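Local structure of acyl-CoA hydrolase (1VPM) at residues Phe91-His94 / Met100-Tyr103; Val141-Gln144 / Glu148-Leu151. The protein probably hydrolyses the thioester bond of long-chain fatty acyl-CoA, yielding a free fatty acid and coenzyme A, and binds coenzyme A. All blocks are in the same frame, centred on the assembly; numbering follows the deposited sequence. Where two conformers were deposited one is given.

Overall arrangement
The two contacts follow one another along the chain: interaction 1 pairs the strands of the hairpin 85-95/99-109, and interaction 2 closes the short connection from strand 140-142 into helix 146-166. Their centres are about 9 Å apart, interaction 1 about 7 Å from the centre of the chain and interaction 2 about 15 Å. They touch where CG1 and CG2 of Val141 pack on the backbone of Val92, Thr93 and His94, and where Leu151 meets the methyl of Thr93. Together they illustrate how a HotDog fold, its antiparallel sheet wrapped round helix 43-62, takes a second helix on its other face: the C-terminal one, which carries coenzyme A-pocket residues Lys159 and Arg162.

Interaction 1: residues Phe91-His94 / Met100-Tyr103; sequences FVTH and MEVY
Phe91-His94 and Met100-Tyr103 run antiparallel with a strong twist: the N-to-C directions of the two short segments lie at 127°, and their axes come within 4.5 Å. Phe91 and Tyr103 form a hydrogen-bonded pair, with Phe91 N bonded to Tyr103 O and Tyr103 N to Phe91 O, and Val92 faces Val102 as a non-hydrogen-bonded pair. Beyond them lies a beta bulge: Thr93 N reaches Glu101 O at 2.9 Å, whereas Glu101 N turns to His94 O, so two residues on one strand stand opposite one on the other. The bulge brings Thr93 round toward the partner strand, where its OG1 donates to Glu101 OE1 at 2.6 Å. That oxygen receives the hydroxyl on its anti lone pair. Glu101 runs out fully extended, CG opposite the backbone N (chi1 -176°), passing the hydroxyl obliquely before its carboxylate forms salt bridges to Arg158 through OE1 and Arg162 through OE2. The methyl of the same threonine, CG2, rests on Tyr103 CB at 3.6 Å. Alongside, the Phe91 and Tyr103 rings point the same way but are inclined at 55°, with Phe91 CZ 3.5 Å from Tyr103 CD2. Tyr103 OH is hydrogen-bonded to OE2 of Glu121, on strand 116-129. On the other face Val92 CG2 meets Val102 CG2 at 4.2 Å. This valine face packs on helix 43-62, Val92 against His61 and Val102 against Ala54, while helix 146-166 covers the face of Glu101 and His94, the latter ring meeting Tyr152 edge-to-face. Strand 116-129 flanks strand 99-109, and Arg162 carries the Glu101 connection into the coenzyme A pocket.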
loop_
_atom_site.group_PDB
_atom_site.type_symbol
_atom_site.label_atom_id
_atom_site.label_comp_id
_atom_site.label_asym_id
_atom_site.label_seq_id
_atom_site.Cartn_x
_atom_site.Cartn_y
_atom_site.Cartn_z
ATOM N N PHE A 91 1.854 15.287 21.392
ATOM C CA PHE A 91 2.984 15.935 22.062
ATOM C C PHE A 91 3.451 15.173 23.271
ATOM O O PHE A 91 2.701 14.419 23.886
ATOM C CB PHE A 91 2.651 17.386 22.411
ATOM C CG PHE A 91 1.352 17.581 23.101
ATOM C CD1 PHE A 91 0.189 17.825 22.378
ATOM C CD2 PHE A 91 1.297 17.628 24.476
ATOM C CE1 PHE A 91 -0.998 18.074 23.032
ATOM C CE2 PHE A 91 0.110 17.883 25.128
ATOM C CZ PHE A 91 -1.032 18.125 24.393
ATOM N N VAL A 92 4.733 15.362 23.577
ATOM C CA VAL A 92 5.353 14.765 24.750
ATOM C C VAL A 92 4.820 15.518 25.950
ATOM O O VAL A 92 4.896 16.746 26.005
ATOM C CB VAL A 92 6.908 14.843 24.673
ATOM C CG1 VAL A 92 7.520 14.371 25.957
ATOM C CG2 VAL A 92 7.414 14.028 23.553
ATOM N N THR A 93 4.348 14.771 26.956
ATOM C CA THR A 93 3.740 15.344 28.135
ATOM C C THR A 93 4.624 15.207 29.352
ATOM O O THR A 93 4.488 15.993 30.278
ATOM C CB THR A 93 2.424 14.639 28.493
ATOM O OG1 THR A 93 2.606 13.235 28.502
ATOM C CG2 THR A 93 1.403 14.968 27.493
ATOM N N HIS A 94 5.553 14.259 29.328
ATOM C CA HIS A 94 6.394 13.924 30.520
ATOM C C HIS A 94 7.455 12.929 30.085
ATOM O O HIS A 94 7.285 12.220 29.131
ATOM C CB HIS A 94 5.554 13.294 31.656
ATOM C CG HIS A 94 6.238 13.214 32.997
ATOM N ND1 HIS A 94 6.721 12.032 33.520
ATOM C CD2 HIS A 94 6.406 14.147 33.969
ATOM C CE1 HIS A 94 7.208 12.252 34.729
ATOM N NE2 HIS A 94 7.037 13.525 35.030
HETATM N N MSE A 100 9.408 8.538 27.137
HETATM C CA MSE A 100 8.584 9.707 26.972
HETATM C C MSE A 100 7.135 9.277 26.937
HETATM O O MSE A 100 6.777 8.340 26.216
HETATM C CB MSE A 100 8.908 10.342 25.646
HETATM C CG MSE A 100 10.283 10.915 25.564
HETATM SE SE MSE A 100 10.911 11.170 23.693
HETATM C CE MSE A 100 11.403 9.336 23.207
ATOM N N GLU A 101 6.299 9.933 27.727
ATOM C CA GLU A 101 4.876 9.803 27.530
ATOM C C GLU A 101 4.444 10.754 26.410
ATOM O O GLU A 101 4.818 11.939 26.388
ATOM C CB GLU A 101 4.110 10.161 28.820
ATOM C CG GLU A 101 2.629 9.943 28.671
ATOM C CD GLU A 101 1.857 10.346 29.938
ATOM O OE1 GLU A 101 1.883 11.560 30.299
ATOM O OE2 GLU A 101 1.305 9.437 30.589
ATOM N N VAL A 102 3.694 10.200 25.474
ATOM C CA VAL A 102 3.140 10.947 24.356
ATOM C C VAL A 102 1.600 10.898 24.437
ATOM O O VAL A 102 0.993 9.828 24.575
ATOM C CB VAL A 102 3.650 10.449 22.998
ATOM C CG1 VAL A 102 2.995 11.232 21.867
ATOM C CG2 VAL A 102 5.170 10.544 22.918
ATOM N N TYR A 103 1.002 12.067 24.485
ATOM C CA TYR A 103 -0.460 12.212 24.380
ATOM C C TYR A 103 -0.829 12.449 22.925
ATOM O O TYR A 103 -0.217 13.274 22.229
ATOM C CB TYR A 103 -0.924 13.379 25.278
ATOM C CG TYR A 103 -2.340 13.848 24.994
ATOM C CD1 TYR A 103 -3.433 13.178 25.514
ATOM C CD2 TYR A 103 -2.576 14.957 24.161
ATOM C CE1 TYR A 103 -4.747 13.625 25.244
ATOM C CE2 TYR A 103 -3.858 15.416 23.915
ATOM C CZ TYR A 103 -4.934 14.743 24.402
ATOM O OH TYR A 103 -6.172 15.246 24.113
#

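Interaction 2: residues Val141-Gln144 / Glu148-Leu151; sequences VEPQ and EKRL
Pro143 lays its CB over the face of the peptide joining Glu148 to Lys149, in the first turn of helix 146-166, touching Glu148 C and Lys149 N, each at 3.6 Å. Glu148 CB is a little farther off, 3.8 Å from Pro143 CB. Next to this apolar overlap is a polar one. Glu148 CG lies opposite its own carbonyl carbon (chi1 -68°), and the extended chain beyond it swings the carboxylate back past the proline to the backbone of Gln144. There OE1 accepts a hydrogen bond from Gln144 N at 2.7 Å, the N-H coming in fairly straight (156°) and nearly along the C-O bond of the acid. On this buried side chain OE1 takes the Gln144 N-H together with a hydrogen bond from the chain just beside these segments, and the nearby helix start would probably favour the charged form of the acid. With an alanine here the N-H of Gln144 would probably lose its acceptor, and the Pro143-Gln144 turn would be freer to shift. Lys149 flanks the other side of the turn: its CG lies 4.0 Å from Pro143 CB and its CE 3.3 Å from Gln144 O, while its NZ continues to a salt bridge with Glu146. The amide of Glu148 itself is bonded to Thr145 OG1, so the helix start is tied to the residue just before it. Around this reversal, strand 140-142 pairs with strand 16-18, Pro143 also packs on Tyr152 one turn along the helix, Glu148 touches Val19 in a loop, and Leu151 packs on Thr93 of strand 85-95, one of the contacts by which helix 146-166 lies on the main sheet.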
loop_
_atom_site.group_PDB
_atom_site.type_symbol
_atom_site.label_atom_id
_atom_site.label_comp_id
_atom_site.label_asym_id
_atom_site.label_seq_id
_atom_site.Cartn_x
_atom_site.Cartn_y
_atom_site.Cartn_z
ATOM N N VAL A 141 10.879 17.606 29.332
ATOM C CA VAL A 141 9.934 18.482 28.671
ATOM C C VAL A 141 9.493 19.592 29.653
ATOM O O VAL A 141 9.469 19.387 30.886
ATOM C CB VAL A 141 8.744 17.653 28.122
ATOM C CG1 VAL A 141 7.798 17.213 29.237
ATOM C CG2 VAL A 141 8.048 18.400 27.046
ATOM N N GLU A 142 9.257 20.781 29.101
ATOM C CA GLU A 142 8.838 21.979 29.857
ATOM C C GLU A 142 7.387 22.275 29.510
ATOM O O GLU A 142 7.135 22.760 28.442
ATOM C CB GLU A 142 9.699 23.191 29.518
ATOM C CG GLU A 142 9.208 24.453 30.271
ATOM C CD GLU A 142 9.868 25.766 29.820
ATOM O OE1 GLU A 142 10.964 25.739 29.200
ATOM O OE2 GLU A 142 9.259 26.822 30.104
ATOM N N PRO A 143 6.420 21.971 30.390
ATOM C CA PRO A 143 4.999 22.293 30.057
ATOM C C PRO A 143 4.755 23.796 30.079
ATOM O O PRO A 143 5.371 24.486 30.873
ATOM C CB PRO A 143 4.206 21.598 31.155
ATOM C CG PRO A 143 5.139 21.409 32.278
ATOM C CD PRO A 143 6.545 21.324 31.705
ATOM N N GLN A 144 3.931 24.307 29.181
ATOM C CA GLN A 144 3.696 25.745 29.145
ATOM C C GLN A 144 2.231 26.132 29.217
ATOM O O GLN A 144 1.888 27.012 30.030
ATOM C CB GLN A 144 4.326 26.333 27.917
ATOM C CG GLN A 144 5.857 26.166 27.922
ATOM C CD GLN A 144 6.560 26.847 26.767
ATOM O OE1 GLN A 144 7.568 27.575 26.998
ATOM N NE2 GLN A 144 6.093 26.617 25.526
ATOM N N GLU A 148 -0.962 21.344 29.303
ATOM C CA GLU A 148 0.356 20.715 29.433
ATOM C C GLU A 148 0.809 20.569 30.882
ATOM O O GLU A 148 1.293 19.506 31.285
ATOM C CB GLU A 148 1.428 21.458 28.620
ATOM C CG GLU A 148 1.264 21.369 27.119
ATOM C CD GLU A 148 1.982 22.460 26.375
ATOM O OE1 GLU A 148 2.749 23.238 26.949
ATOM O OE2 GLU A 148 1.788 22.514 25.140
ATOM N N LYS A 149 0.610 21.600 31.707
ATOM C CA LYS A 149 1.008 21.515 33.101
ATOM C C LYS A 149 0.186 20.454 33.793
ATOM O O LYS A 149 0.709 19.673 34.605
ATOM C CB LYS A 149 0.812 22.848 33.790
ATOM C CG LYS A 149 1.800 23.904 33.296
ATOM C CD LYS A 149 1.454 25.213 33.952
ATOM C CE LYS A 149 1.975 26.426 33.312
ATOM N NZ LYS A 149 1.385 27.565 34.169
ATOM N N ARG A 150 -1.121 20.415 33.499
ATOM C CA ARG A 150 -1.984 19.416 34.132
ATOM C C ARG A 150 -1.552 17.975 33.734
ATOM O O ARG A 150 -1.468 17.096 34.589
ATOM C CB ARG A 150 -3.460 19.685 33.818
ATOM C CG ARG A 150 -4.381 18.527 34.092
ATOM C CD ARG A 150 -5.839 18.874 33.944
ATOM N NE ARG A 150 -6.179 19.318 32.605
ATOM C CZ ARG A 150 -6.506 18.497 31.608
ATOM N NH1 ARG A 150 -6.601 17.168 31.787
ATOM N NH2 ARG A 150 -6.817 19.009 30.447
ATOM N N LEU A 151 -1.263 17.747 32.460
ATOM C CA LEU A 151 -0.830 16.439 31.989
ATOM C C LEU A 151 0.523 16.062 32.605
ATOM O O LEU A 151 0.732 14.906 32.945
ATOM C CB LEU A 151 -0.827 16.365 30.489
ATOM C CG LEU A 151 -2.209 16.489 29.836
ATOM C CD1 LEU A 151 -2.165 16.380 28.313
ATOM C CD2 LEU A 151 -3.191 15.486 30.396
HETATM O O HOH W 1 5.449 24.314 25.085
#